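Local coordinates for URE2 protein (Saccharomyces cerevisiae, PDB 1K0D) that represses nitrogen catabolic genes by holding GATA transcription activators in the cytoplasm, and also has glutathione-dependent peroxidase activity, at residues G128-I133 / V220-V225. Residues are numbered along the deposited sequence; the frame is centred on the assembly and turned at random.
Sequences GHAPMI and VPWNNV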
loop_
_atom_site.group_PDB
_atom_site.type_symbol
_atom_site.label_atom_id
_atom_site.label_comp_id
_atom_site.label_asym_id
_atom_site.label_seq_id
_atom_site.Cartn_x
_atom_site.Cartn_y
_atom_site.Cartn_z
ATOM N N GLY B 128 3.942 -5.297 2.819
ATOM C CA GLY B 128 4.826 -6.390 3.192
ATOM C C GLY B 128 4.645 -6.970 4.584
ATOM O O GLY B 128 5.018 -8.110 4.846
ATOM N N HIS B 129 4.061 -6.178 5.471
ATOM C CA HIS B 129 3.826 -6.548 6.860
ATOM C C HIS B 129 2.426 -7.143 7.080
ATOM O O HIS B 129 2.285 -8.342 7.343
ATOM C CB HIS B 129 4.052 -5.288 7.709
ATOM C CG HIS B 129 3.675 -5.416 9.150
ATOM N ND1 HIS B 129 2.497 -4.902 9.656
ATOM C CD2 HIS B 129 4.360 -5.903 10.213
ATOM C CE1 HIS B 129 2.479 -5.062 10.968
ATOM N NE2 HIS B 129 3.597 -5.666 11.331
ATOM N N ALA B 130 1.394 -6.317 6.939
ATOM C CA ALA B 130 0.023 -6.755 7.155
ATOM C C ALA B 130 -0.420 -7.953 6.317
ATOM O O ALA B 130 -1.003 -8.899 6.846
ATOM C CB ALA B 130 -0.937 -5.582 6.939
ATOM N N PRO B 131 -0.158 -7.933 4.999
ATOM C CA PRO B 131 -0.576 -9.069 4.170
ATOM C C PRO B 131 0.016 -10.394 4.639
ATOM O O PRO B 131 -0.665 -11.419 4.637
ATOM C CB PRO B 131 -0.084 -8.681 2.772
ATOM C CG PRO B 131 -0.161 -7.178 2.804
ATOM C CD PRO B 131 0.402 -6.855 4.167
ATOM N N MET B 132 1.283 -10.364 5.036
ATOM C CA MET B 132 1.973 -11.561 5.492
ATOM C C MET B 132 1.431 -12.068 6.825
ATOM O O MET B 132 1.282 -13.273 7.025
ATOM C CB MET B 132 3.477 -11.290 5.596
ATOM C CG MET B 132 4.134 -10.969 4.259
ATOM S SD MET B 132 3.963 -12.321 3.052
ATOM C CE MET B 132 2.648 -11.695 2.010
ATOM N N ILE B 133 1.151 -11.156 7.747
ATOM C CA ILE B 133 0.599 -11.563 9.030
ATOM C C ILE B 133 -0.743 -12.212 8.722
ATOM O O ILE B 133 -1.125 -13.209 9.338
ATOM C CB ILE B 133 0.393 -10.360 9.961
ATOM C CG1 ILE B 133 1.758 -9.803 10.389
ATOM C CG2 ILE B 133 -0.437 -10.773 11.177
ATOM C CD1 ILE B 133 1.663 -8.509 11.190
ATOM N N VAL B 220 1.437 -0.278 14.951
ATOM C CA VAL B 220 0.824 -0.489 16.252
ATOM C C VAL B 220 -0.312 -1.508 16.376
ATOM O O VAL B 220 -0.244 -2.403 17.214
ATOM C CB VAL B 220 0.365 0.868 16.849
ATOM C CG1 VAL B 220 -0.524 0.647 18.052
ATOM C CG2 VAL B 220 1.584 1.676 17.261
ATOM N N PRO B 221 -1.361 -1.393 15.547
ATOM C CA PRO B 221 -2.470 -2.349 15.649
ATOM C C PRO B 221 -2.059 -3.797 15.435
ATOM O O PRO B 221 -2.619 -4.702 16.045
ATOM C CB PRO B 221 -3.446 -1.869 14.575
ATOM C CG PRO B 221 -3.146 -0.401 14.477
ATOM C CD PRO B 221 -1.645 -0.379 14.519
ATOM N N TRP B 222 -1.076 -4.008 14.565
ATOM C CA TRP B 222 -0.610 -5.355 14.256
ATOM C C TRP B 222 0.396 -5.913 15.246
ATOM O O TRP B 222 0.382 -7.111 15.541
ATOM C CB TRP B 222 -0.018 -5.388 12.854
ATOM C CG TRP B 222 -1.014 -5.039 11.802
ATOM C CD1 TRP B 222 -1.333 -3.789 11.344
ATOM C CD2 TRP B 222 -1.860 -5.954 11.102
ATOM N NE1 TRP B 222 -2.328 -3.874 10.396
ATOM C CE2 TRP B 222 -2.669 -5.191 10.230
ATOM C CE3 TRP B 222 -2.015 -7.345 11.127
ATOM C CZ2 TRP B 222 -3.622 -5.777 9.387
ATOM C CZ3 TRP B 222 -2.963 -7.930 10.288
ATOM C CH2 TRP B 222 -3.752 -7.144 9.430
ATOM N N ASN B 223 1.275 -5.057 15.758
ATOM C CA ASN B 223 2.267 -5.519 16.724
ATOM C C ASN B 223 1.566 -6.235 17.881
ATOM O O ASN B 223 2.195 -6.959 18.650
ATOM C CB ASN B 223 3.084 -4.342 17.273
ATOM C CG ASN B 223 3.892 -3.636 16.201
ATOM O OD1 ASN B 223 4.464 -4.271 15.317
ATOM N ND2 ASN B 223 3.958 -2.311 16.287
ATOM N N ASN B 224 0.258 -6.034 17.986
ATOM C CA ASN B 224 -0.536 -6.636 19.055
ATOM C C ASN B 224 -1.159 -7.975 18.654
ATOM O O ASN B 224 -1.654 -8.716 19.502
ATOM C CB ASN B 224 -1.655 -5.667 19.464
ATOM C CG ASN B 224 -1.130 -4.291 19.858
ATOM O OD1 ASN B 224 -1.898 -3.333 19.985
ATOM N ND2 ASN B 224 0.179 -4.189 20.060
ATOM N N VAL B 225 -1.121 -8.281 17.362
ATOM C CA VAL B 225 -1.717 -9.503 16.829
ATOM C C VAL B 225 -0.727 -10.632 16.556
ATOM O O VAL B 225 -1.100 -11.808 16.548
ATOM C CB VAL B 225 -2.488 -9.171 15.510
ATOM C CG1 VAL B 225 -2.855 -10.437 14.751
ATOM C CG2 VAL B 225 -3.740 -8.383 15.840
#
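The indole of W222 packs against H129, A130 and I133 on helix 112-142, a buried contact inside the all-helical C-terminal domain of this glutathione S-transferase fold. A130 CB sits over one indole face in a CH-pi contact, 3.9 Å from the centroid of the six-membered ring and 24° off its normal. Farther along the same ring, I133 CG2 comes in at the edge, 3.8 Å from W222 CE3, and also touches V225 CG1 at 4.3 Å. The imidazole of H129 presents its edge to the indole as an offset edge-to-face pair: its centroid lies 5.2 Å from that of the W222 five-membered ring, with the planes at 82°. CG anti to the backbone N (chi1 172°) carries the imidazole there, its CE1 directed at the pyrrole side near W222 CG. I133 CD1 lies 3.4 Å above one imidazole face, offset toward the rim. W222 also touches P29 and N30, glutathione-pocket residues at the start of helix 29-40 in the thioredoxin-like domain; between nearest atoms its side chain is about 5 Å from bound glutathione and about 3 Å from the side chain of N30. Both imidazole nitrogens are hydrogen-bonded, which should restrict rotation of the ring: ND1 to Q125 OE1, one turn earlier in the helix, and NE2 to Y162 OH of helix 148-176, a hydroxyl that also bonds N223 OD1 and so links the two segments indirectly.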